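PDB 5MKO: tRNA-5-methyluridine(54) 2-sulfurtransferase from Pyrococcus horikoshii, which catalyses the ATP-dependent 2-thiolation of 5-methyluridine at position 54 in the T loop of tRNAs, a modification that stabilises tRNA at high temperature. Local coordinates for residues Arg52-Val57 with Glu78-Asn83; Asp152-Gly157 with Ile193-Pro198. One frame throughout, in Å; residues are numbered along the deposited sequence.

Interaction 1. Residues Arg52-Val57 with Glu78-Asn83; sequences RILVAV and ECLHIN. With AMP (adenosine monophosphate), chain C.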
ATOM      1  N   ARG A  52       6.329  26.072 -24.523  1.00 80.46           N
ATOM      2  CA  ARG A  52       6.010  25.203 -25.655  1.00 78.53           C
ATOM      3  C   ARG A  52       5.947  23.780 -25.089  1.00 78.04           C
ATOM      4  O   ARG A  52       6.977  23.216 -24.701  1.00 76.76           O
ATOM      5  CB  ARG A  52       7.073  25.311 -26.754  1.00 79.96           C
ATOM      6  CG  ARG A  52       6.817  26.439 -27.741  1.00 89.10           C
ATOM      7  CD  ARG A  52       7.865  26.466 -28.832  1.00 93.18           C
ATOM      8  NE  ARG A  52       7.606  25.481 -29.883  1.00 93.06           N
ATOM      9  CZ  ARG A  52       8.499  24.599 -30.325  1.00 98.27           C
ATOM     10  NH1 ARG A  52       9.713  24.549 -29.791  1.00 86.92           N
ATOM     11  NH2 ARG A  52       8.191  23.771 -31.313  1.00 74.73           N
ATOM     12  N   ILE A  53       4.724  23.238 -24.977  1.00 72.22           N
ATOM     13  CA  ILE A  53       4.445  21.922 -24.396  1.00 69.53           C
ATOM     14  C   ILE A  53       4.350  20.816 -25.454  1.00 71.30           C
ATOM     15  O   ILE A  53       3.685  20.991 -26.477  1.00 71.79           O
ATOM     16  CB  ILE A  53       3.177  21.985 -23.482  1.00 71.59           C
ATOM     17  CG1 ILE A  53       3.288  23.146 -22.451  1.00 72.31           C
ATOM     18  CG2 ILE A  53       2.912  20.641 -22.773  1.00 70.07           C
ATOM     19  CD1 ILE A  53       1.982  23.756 -21.994  1.00 72.41           C
ATOM     20  N   LEU A  54       5.023  19.681 -25.202  1.00 65.05           N
ATOM     21  CA  LEU A  54       4.971  18.514 -26.077  1.00 63.21           C
ATOM     22  C   LEU A  54       4.153  17.419 -25.388  1.00 63.48           C
ATOM     23  O   LEU A  54       4.567  16.900 -24.352  1.00 62.27           O
ATOM     24  CB  LEU A  54       6.372  18.005 -26.468  1.00 63.49           C
ATOM     25  CG  LEU A  54       6.411  16.767 -27.384  1.00 67.80           C
ATOM     26  CD1 LEU A  54       6.111  17.123 -28.835  1.00 68.94           C
ATOM     27  CD2 LEU A  54       7.743  16.068 -27.291  1.00 71.14           C
ATOM     28  N   VAL A  55       2.984  17.091 -25.953  1.00 58.22           N
ATOM     29  CA  VAL A  55       2.133  16.045 -25.401  1.00 56.30           C
ATOM     30  C   VAL A  55       2.442  14.723 -26.106  1.00 60.02           C
ATOM     31  O   VAL A  55       2.264  14.601 -27.316  1.00 59.14           O
ATOM     32  CB  VAL A  55       0.610  16.385 -25.349  1.00 58.69           C
ATOM     33  CG1 VAL A  55      -0.166  15.311 -24.571  1.00 56.57           C
ATOM     34  CG2 VAL A  55       0.370  17.766 -24.735  1.00 58.55           C
ATOM     35  N   ALA A  56       2.946  13.750 -25.336  1.00 57.20           N
ATOM     36  CA  ALA A  56       3.275  12.424 -25.831  1.00 57.07           C
ATOM     37  C   ALA A  56       1.940  11.676 -25.937  1.00 62.45           C
ATOM     38  O   ALA A  56       1.336  11.346 -24.914  1.00 61.94           O
ATOM     39  CB  ALA A  56       4.215  11.740 -24.857  1.00 57.17           C
ATOM     40  N   VAL A  57       1.429  11.518 -27.168  1.00 59.26           N
ATOM     41  CA  VAL A  57       0.132  10.890 -27.427  1.00 58.35           C
ATOM     42  C   VAL A  57       0.309   9.440 -27.897  1.00 64.01           C
ATOM     43  O   VAL A  57       0.968   9.178 -28.900  1.00 65.60           O
ATOM     44  CB  VAL A  57      -0.801  11.734 -28.349  1.00 61.78           C
ATOM     45  CG1 VAL A  57      -1.133  13.080 -27.714  1.00 60.94           C
ATOM     46  CG2 VAL A  57      -0.207  11.930 -29.740  1.00 62.81           C
ATOM     47  N   GLU A  78       1.881  20.918 -28.837  1.00 68.52           N
ATOM     48  CA  GLU A  78       2.222  20.139 -30.020  1.00 68.27           C
ATOM     49  C   GLU A  78       2.270  18.698 -29.531  1.00 70.38           C
ATOM     50  O   GLU A  78       2.465  18.472 -28.338  1.00 69.23           O
ATOM     51  CB  GLU A  78       3.539  20.599 -30.649  1.00 70.74           C
ATOM     52  CG  GLU A  78       3.347  21.768 -31.597  1.00 81.81           C
ATOM     53  CD  GLU A  78       4.612  22.424 -32.111  1.00 97.43           C
ATOM     54  OE1 GLU A  78       4.958  23.515 -31.605  1.00 79.98           O
ATOM     55  OE2 GLU A  78       5.237  21.868 -33.043  1.00 91.82           O
ATOM     56  N   CYS A  79       1.993  17.735 -30.404  1.00 66.56           N
ATOM     57  CA  CYS A  79       1.895  16.342 -29.995  1.00 64.67           C
ATOM     58  C   CYS A  79       2.875  15.414 -30.686  1.00 67.84           C
ATOM     59  O   CYS A  79       3.199  15.609 -31.857  1.00 68.78           O
ATOM     60  CB  CYS A  79       0.463  15.848 -30.158  1.00 64.31           C
ATOM     61  SG  CYS A  79      -0.780  16.910 -29.380  1.00 68.01           S
ATOM     62  N   LEU A  80       3.332  14.391 -29.955  1.00 62.26           N
ATOM     63  CA  LEU A  80       4.221  13.372 -30.490  1.00 61.83           C
ATOM     64  C   LEU A  80       3.638  11.983 -30.330  1.00 64.42           C
ATOM     65  O   LEU A  80       3.253  11.602 -29.233  1.00 62.59           O
ATOM     66  CB  LEU A  80       5.653  13.446 -29.903  1.00 61.73           C
ATOM     67  CG  LEU A  80       6.616  12.287 -30.286  1.00 65.60           C
ATOM     68  CD1 LEU A  80       7.027  12.338 -31.737  1.00 66.02           C
ATOM     69  CD2 LEU A  80       7.836  12.267 -29.408  1.00 68.92           C
ATOM     70  N   HIS A  81       3.583  11.230 -31.425  1.00 62.30           N
ATOM     71  CA  HIS A  81       3.161   9.844 -31.397  1.00 62.22           C
ATOM     72  C   HIS A  81       4.333   8.993 -31.848  1.00 64.66           C
ATOM     73  O   HIS A  81       4.940   9.272 -32.882  1.00 63.70           O
ATOM     74  CB  HIS A  81       1.915   9.579 -32.260  1.00 64.18           C
ATOM     75  CG  HIS A  81       1.561   8.123 -32.321  1.00 67.45           C
ATOM     76  ND1 HIS A  81       1.019   7.467 -31.231  1.00 68.26           N
ATOM     77  CD2 HIS A  81       1.765   7.225 -33.315  1.00 70.03           C
ATOM     78  CE1 HIS A  81       0.895   6.199 -31.596  1.00 67.88           C
ATOM     79  NE2 HIS A  81       1.330   6.005 -32.843  1.00 69.24           N
ATOM     80  N   ILE A  82       4.660   7.965 -31.058  1.00 61.23           N
ATOM     81  CA  ILE A  82       5.744   7.043 -31.389  1.00 61.73           C
ATOM     82  C   ILE A  82       5.134   5.715 -31.836  1.00 66.86           C
ATOM     83  O   ILE A  82       4.439   5.069 -31.058  1.00 66.31           O
ATOM     84  CB  ILE A  82       6.807   6.887 -30.254  1.00 63.76           C
ATOM     85  CG1 ILE A  82       7.176   8.252 -29.611  1.00 63.37           C
ATOM     86  CG2 ILE A  82       8.055   6.146 -30.781  1.00 64.36           C
ATOM     87  CD1 ILE A  82       7.750   8.172 -28.219  1.00 68.75           C
ATOM     88  N   ASN A  83       5.343   5.349 -33.102  1.00 65.74           N
ATOM     89  CA  ASN A  83       4.863   4.102 -33.690  1.00 66.40           C
ATOM     90  C   ASN A  83       5.947   3.061 -33.417  1.00 72.73           C
ATOM     91  O   ASN A  83       7.047   3.145 -33.979  1.00 73.80           O
ATOM     92  CB  ASN A  83       4.620   4.287 -35.194  1.00 68.92           C
ATOM     93  CG  ASN A  83       4.012   3.094 -35.890  1.00 97.18           C
ATOM     94  OD1 ASN A  83       4.632   2.034 -36.030  1.00 97.31           O
ATOM     95  ND2 ASN A  83       2.811   3.266 -36.412  1.00 87.77           N
TER
HETATM   96  P   AMP C 401       2.505   3.919 -20.559  1.00 88.69           P
HETATM   97  O1P AMP C 401       2.093   3.066 -21.785  1.00 88.83           O
HETATM   98  O2P AMP C 401       1.366   3.899 -19.494  1.00 89.15           O
HETATM   99  O3P AMP C 401       3.861   3.592 -20.009  1.00 88.46           O
HETATM  100  O5' AMP C 401       2.556   5.407 -21.074  1.00 85.55           O
HETATM  101  C5' AMP C 401       2.694   6.569 -20.235  1.00 80.88           C
HETATM  102  C4' AMP C 401       2.476   7.789 -21.087  1.00 77.96           C
HETATM  103  O4' AMP C 401       3.422   7.789 -22.178  1.00 77.90           O
HETATM  104  C3' AMP C 401       1.115   7.861 -21.756  1.00 75.34           C
HETATM  105  O3' AMP C 401       0.138   8.374 -20.859  1.00 76.29           O
HETATM  106  C2' AMP C 401       1.398   8.759 -22.957  1.00 73.91           C
HETATM  107  O2' AMP C 401       1.419  10.125 -22.558  1.00 73.14           O
HETATM  108  C1' AMP C 401       2.818   8.323 -23.345  1.00 74.12           C
HETATM  109  N9  AMP C 401       2.906   7.332 -24.420  1.00 69.82           N
HETATM  110  C8  AMP C 401       2.740   5.977 -24.311  1.00 66.96           C
HETATM  111  N7  AMP C 401       2.882   5.325 -25.440  1.00 66.44           N
HETATM  112  C5  AMP C 401       3.170   6.321 -26.360  1.00 68.39           C
HETATM  113  C6  AMP C 401       3.422   6.291 -27.746  1.00 69.60           C
HETATM  114  N6  AMP C 401       3.358   5.182 -28.489  1.00 69.28           N
HETATM  115  N1  AMP C 401       3.702   7.463 -28.362  1.00 70.90           N
HETATM  116  C2  AMP C 401       3.712   8.586 -27.636  1.00 70.20           C
HETATM  117  N3  AMP C 401       3.461   8.741 -26.334  1.00 70.13           N
HETATM  118  C4  AMP C 401       3.196   7.564 -25.744  1.00 69.81           C
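I53 O takes the amide of E78, and from there the parallel pair alternates: V55 N gives to E78 O, L80 N to V55 O, V57 N to L80 O. The next step of this ladder would bring I82 N to V57 O, but those two atoms stand 4.4 Å apart. H81 takes over: ND1 donates to V57 O at 2.9 Å, with the oxygen at the edge of the imidazole and close to its plane. CG anti to the backbone N (chi1 175°) swings the ring to that carbonyl. I82 pairs instead with the adenine of AMP: its N donates to AMP N1 (2.9 Å), and AMP N6 donates to I82 O (2.8 Å). AMP O2' reaches back to A56 O at 2.7 Å.

Side chains add to the backbone ladder. L54 sends CD1 against L80 CB (3.9 Å), while V57 lays CG2 on C79 CB (4.0 Å). At the opposite end R52 NH2 forms a salt bridge with E78 OE1 (3.3 Å), arriving from above a carboxylate turned 53° from the guanidinium. A bend at chi3 (80°) shapes the arginine chain, whose NH1 is held by N149 O and which makes a cation-pi contact with the F151 ring.

The unit is a beta-alpha-beta crossover, with helix 61-72 between the two strands. L54, A56 and L80 pack on helix 132-148, C79 on the other side meets C101 of helix 90-104, and strand 108-112 flanks 76-83 while 153-155 flanks 52-56.

Interaction 2. Residues Asp152-Gly157 with Ile193-Pro198; sequences DAIATG and IKKVKP. With AMP (adenosine monophosphate), chain C.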
ATOM      1  N   ASP A 152       9.791  23.239 -24.095  1.00 66.79           N
ATOM      2  CA  ASP A 152       9.997  23.596 -22.696  1.00 66.41           C
ATOM      3  C   ASP A 152       9.562  22.528 -21.700  1.00 68.12           C
ATOM      4  O   ASP A 152      10.123  22.454 -20.603  1.00 67.73           O
ATOM      5  CB  ASP A 152       9.322  24.935 -22.402  1.00 69.45           C
ATOM      6  CG  ASP A 152       9.957  26.085 -23.161  1.00 85.26           C
ATOM      7  OD1 ASP A 152      11.140  26.401 -22.880  1.00 87.91           O
ATOM      8  OD2 ASP A 152       9.282  26.656 -24.048  1.00 90.69           O
ATOM      9  N   ALA A 153       8.572  21.700 -22.073  1.00 63.29           N
ATOM     10  CA  ALA A 153       8.031  20.648 -21.216  1.00 60.97           C
ATOM     11  C   ALA A 153       7.409  19.497 -22.004  1.00 64.75           C
ATOM     12  O   ALA A 153       6.964  19.694 -23.137  1.00 65.23           O
ATOM     13  CB  ALA A 153       6.990  21.244 -20.281  1.00 60.94           C
ATOM     14  N   ILE A 154       7.360  18.300 -21.379  1.00 60.03           N
ATOM     15  CA  ILE A 154       6.707  17.096 -21.906  1.00 58.54           C
ATOM     16  C   ILE A 154       5.558  16.800 -20.953  1.00 63.29           C
ATOM     17  O   ILE A 154       5.763  16.798 -19.743  1.00 63.36           O
ATOM     18  CB  ILE A 154       7.619  15.831 -22.060  1.00 60.07           C
ATOM     19  CG1 ILE A 154       8.961  16.133 -22.751  1.00 60.65           C
ATOM     20  CG2 ILE A 154       6.860  14.717 -22.792  1.00 59.67           C
ATOM     21  CD1 ILE A 154      10.003  14.997 -22.696  1.00 59.07           C
ATOM     22  N   ALA A 155       4.359  16.565 -21.486  1.00 59.76           N
ATOM     23  CA  ALA A 155       3.197  16.222 -20.676  1.00 58.26           C
ATOM     24  C   ALA A 155       2.716  14.826 -21.063  1.00 60.21           C
ATOM     25  O   ALA A 155       2.587  14.515 -22.255  1.00 60.31           O
ATOM     26  CB  ALA A 155       2.092  17.250 -20.864  1.00 59.43           C
ATOM     27  N   THR A 156       2.521  13.967 -20.051  1.00 54.47           N
ATOM     28  CA  THR A 156       2.056  12.599 -20.242  1.00 53.06           C
ATOM     29  C   THR A 156       0.633  12.449 -19.705  1.00 58.33           C
ATOM     30  O   THR A 156       0.141  13.343 -19.016  1.00 57.33           O
ATOM     31  CB  THR A 156       3.059  11.570 -19.697  1.00 53.88           C
ATOM     32  OG1 THR A 156       3.306  11.805 -18.307  1.00 56.03           O
ATOM     33  CG2 THR A 156       4.355  11.529 -20.491  1.00 45.69           C
ATOM     34  N   GLY A 157      -0.011  11.336 -20.053  1.00 57.26           N
ATOM     35  CA  GLY A 157      -1.392  11.043 -19.681  1.00 57.56           C
ATOM     36  C   GLY A 157      -1.646  10.400 -18.330  1.00 61.55           C
ATOM     37  O   GLY A 157      -2.804  10.110 -18.020  1.00 61.47           O
ATOM     38  N   ILE A 193      14.429  16.984 -20.441  1.00 69.01           N
ATOM     39  CA  ILE A 193      13.352  17.982 -20.465  1.00 68.25           C
ATOM     40  C   ILE A 193      12.381  17.733 -19.286  1.00 69.17           C
ATOM     41  O   ILE A 193      12.229  16.594 -18.834  1.00 67.20           O
ATOM     42  CB  ILE A 193      12.636  17.978 -21.867  1.00 71.04           C
ATOM     43  CG1 ILE A 193      13.634  18.187 -23.048  1.00 72.09           C
ATOM     44  CG2 ILE A 193      11.443  18.948 -21.962  1.00 72.03           C
ATOM     45  CD1 ILE A 193      14.543  19.462 -23.030  1.00 76.87           C
ATOM     46  N   LYS A 194      11.769  18.817 -18.768  1.00 65.08           N
ATOM     47  CA  LYS A 194      10.795  18.773 -17.684  1.00 62.85           C
ATOM     48  C   LYS A 194       9.596  17.929 -18.123  1.00 67.07           C
ATOM     49  O   LYS A 194       9.020  18.183 -19.184  1.00 67.70           O
ATOM     50  CB  LYS A 194      10.345  20.197 -17.307  1.00 64.20           C
ATOM     51  CG  LYS A 194       9.189  20.243 -16.309  1.00 67.01           C
ATOM     52  CD  LYS A 194       8.835  21.661 -15.884  1.00 74.26           C
ATOM     53  CE  LYS A 194       7.815  22.319 -16.783  1.00 82.70           C
ATOM     54  NZ  LYS A 194       7.450  23.683 -16.306  1.00 90.00           N
ATOM     55  N   LYS A 195       9.266  16.892 -17.331  1.00 61.81           N
ATOM     56  CA  LYS A 195       8.125  16.006 -17.561  1.00 59.44           C
ATOM     57  C   LYS A 195       7.058  16.362 -16.532  1.00 64.74           C
ATOM     58  O   LYS A 195       7.378  16.534 -15.359  1.00 65.13           O
ATOM     59  CB  LYS A 195       8.525  14.528 -17.453  1.00 59.08           C
ATOM     60  CG  LYS A 195       9.095  13.934 -18.733  1.00 57.34           C
ATOM     61  CD  LYS A 195       8.986  12.400 -18.743  1.00 61.42           C
ATOM     62  CE  LYS A 195       9.476  11.723 -20.014  1.00 76.03           C
ATOM     63  NZ  LYS A 195      10.966  11.766 -20.174  1.00 90.49           N
ATOM     64  N   VAL A 196       5.803  16.519 -16.966  1.00 62.20           N
ATOM     65  CA  VAL A 196       4.691  16.868 -16.072  1.00 62.04           C
ATOM     66  C   VAL A 196       3.480  15.945 -16.270  1.00 64.79           C
ATOM     67  O   VAL A 196       3.316  15.350 -17.343  1.00 63.25           O
ATOM     68  CB  VAL A 196       4.287  18.367 -16.113  1.00 67.07           C
ATOM     69  CG1 VAL A 196       5.348  19.252 -15.466  1.00 68.04           C
ATOM     70  CG2 VAL A 196       3.955  18.833 -17.530  1.00 67.49           C
ATOM     71  N   LYS A 197       2.640  15.833 -15.217  1.00 60.87           N
ATOM     72  CA  LYS A 197       1.430  15.008 -15.211  1.00 58.93           C
ATOM     73  C   LYS A 197       0.180  15.867 -14.911  1.00 63.11           C
ATOM     74  O   LYS A 197      -0.231  15.954 -13.752  1.00 62.71           O
ATOM     75  CB  LYS A 197       1.572  13.818 -14.244  1.00 58.39           C
ATOM     76  CG  LYS A 197       2.535  12.755 -14.748  1.00 58.79           C
ATOM     77  CD  LYS A 197       3.049  11.850 -13.643  1.00 61.96           C
ATOM     78  CE  LYS A 197       3.941  10.777 -14.215  1.00 59.63           C
ATOM     79  NZ  LYS A 197       4.452   9.861 -13.183  1.00 62.03           N
ATOM     80  N   PRO A 198      -0.428  16.530 -15.929  1.00 59.28           N
ATOM     81  CA  PRO A 198      -1.613  17.375 -15.657  1.00 58.80           C
ATOM     82  C   PRO A 198      -2.838  16.636 -15.111  1.00 61.38           C
ATOM     83  O   PRO A 198      -3.653  17.243 -14.423  1.00 61.30           O
ATOM     84  CB  PRO A 198      -1.900  18.048 -17.011  1.00 61.08           C
ATOM     85  CG  PRO A 198      -0.638  17.886 -17.813  1.00 65.82           C
ATOM     86  CD  PRO A 198      -0.051  16.583 -17.358  1.00 60.91           C
TER
HETATM   87  P   AMP C 401       2.505   3.919 -20.559  1.00 88.69           P
HETATM   88  O1P AMP C 401       2.093   3.066 -21.785  1.00 88.83           O
HETATM   89  O2P AMP C 401       1.366   3.899 -19.494  1.00 89.15           O
HETATM   90  O3P AMP C 401       3.861   3.592 -20.009  1.00 88.46           O
HETATM   91  O5' AMP C 401       2.556   5.407 -21.074  1.00 85.55           O
HETATM   92  C5' AMP C 401       2.694   6.569 -20.235  1.00 80.88           C
HETATM   93  C4' AMP C 401       2.476   7.789 -21.087  1.00 77.96           C
HETATM   94  O4' AMP C 401       3.422   7.789 -22.178  1.00 77.90           O
HETATM   95  C3' AMP C 401       1.115   7.861 -21.756  1.00 75.34           C
HETATM   96  O3' AMP C 401       0.138   8.374 -20.859  1.00 76.29           O
HETATM   97  C2' AMP C 401       1.398   8.759 -22.957  1.00 73.91           C
HETATM   98  O2' AMP C 401       1.419  10.125 -22.558  1.00 73.14           O
HETATM   99  C1' AMP C 401       2.818   8.323 -23.345  1.00 74.12           C
HETATM  100  N9  AMP C 401       2.906   7.332 -24.420  1.00 69.82           N
HETATM  101  C8  AMP C 401       2.740   5.977 -24.311  1.00 66.96           C
HETATM  102  N7  AMP C 401       2.882   5.325 -25.440  1.00 66.44           N
HETATM  103  C5  AMP C 401       3.170   6.321 -26.360  1.00 68.39           C
HETATM  104  C6  AMP C 401       3.422   6.291 -27.746  1.00 69.60           C
HETATM  105  N6  AMP C 401       3.358   5.182 -28.489  1.00 69.28           N
HETATM  106  N1  AMP C 401       3.702   7.463 -28.362  1.00 70.90           N
HETATM  107  C2  AMP C 401       3.712   8.586 -27.636  1.00 70.20           C
HETATM  108  N3  AMP C 401       3.461   8.741 -26.334  1.00 70.13           N
HETATM  109  C4  AMP C 401       3.196   7.564 -25.744  1.00 69.81           C
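The backbone of I154 is held on both sides of its CA by the neighbouring parallel strand, through its own N and its own O: the N donates to K194 O (2.8 Å) and the O accepts from V196 N (2.8 Å). One step on, T156 N reaches V196 O at 3.1 Å, where the CA-H of A155 also points.

Among the packing contacts, I154 and I193 cross at about a right angle, CG1 of the first against CG2 of the second (3.8 Å). I154 keeps CG1 beside its backbone N (chi1 -47°), the side on which I193 lies. A155 CB touches both V196 CG2 and P198 CG, each at 4.1 Å. K194 contributes its aliphatic part, with CE packed on A153 CB (3.8 Å); beyond a bend at chi3 its ammonium is satisfied by L46 O and by a salt bridge to E51. K197 packs its CG alongside T156 OG1, a hydroxyl whose hydrogen bond is with H158 ND1.

The contacts of the nucleotide lie at the C-terminal end of 152-157. G157 N donates to AMP O2' (3.1 Å) and makes a weak bond to AMP O3'.

Helix 132-148 covers I154, I193 and K195; helix 61-72 covers A155 and P198. This is the layered alpha/beta architecture of the PP-loop ATPases, members of the HUP clan, in which the nucleotide sits at the C-terminal ends of the parallel strands.

In the fold
The two contacts are adjoining parts of one sheet, their centres about 10 Å apart. Strand 52-56 joins them: L54 N lies 2.8 Å from A153 O and R52 O 2.9 Å from D152 N, both probable hydrogen bonds, while D152 OD2 also takes R52 N. AMP bridges the strand ends. Interaction 1 reads the adenine, and the ribose O2' is shared, giving to A56 O of interaction 1 and accepting from G157 N of interaction 2. The side chain of I82 lies about 4 Å from that of K138, another ATP-binding residue, and about 10 Å from the iron-sulfur cluster, modelled here as Fe2/S2; the T156 side chain is about 14 Å from that cluster.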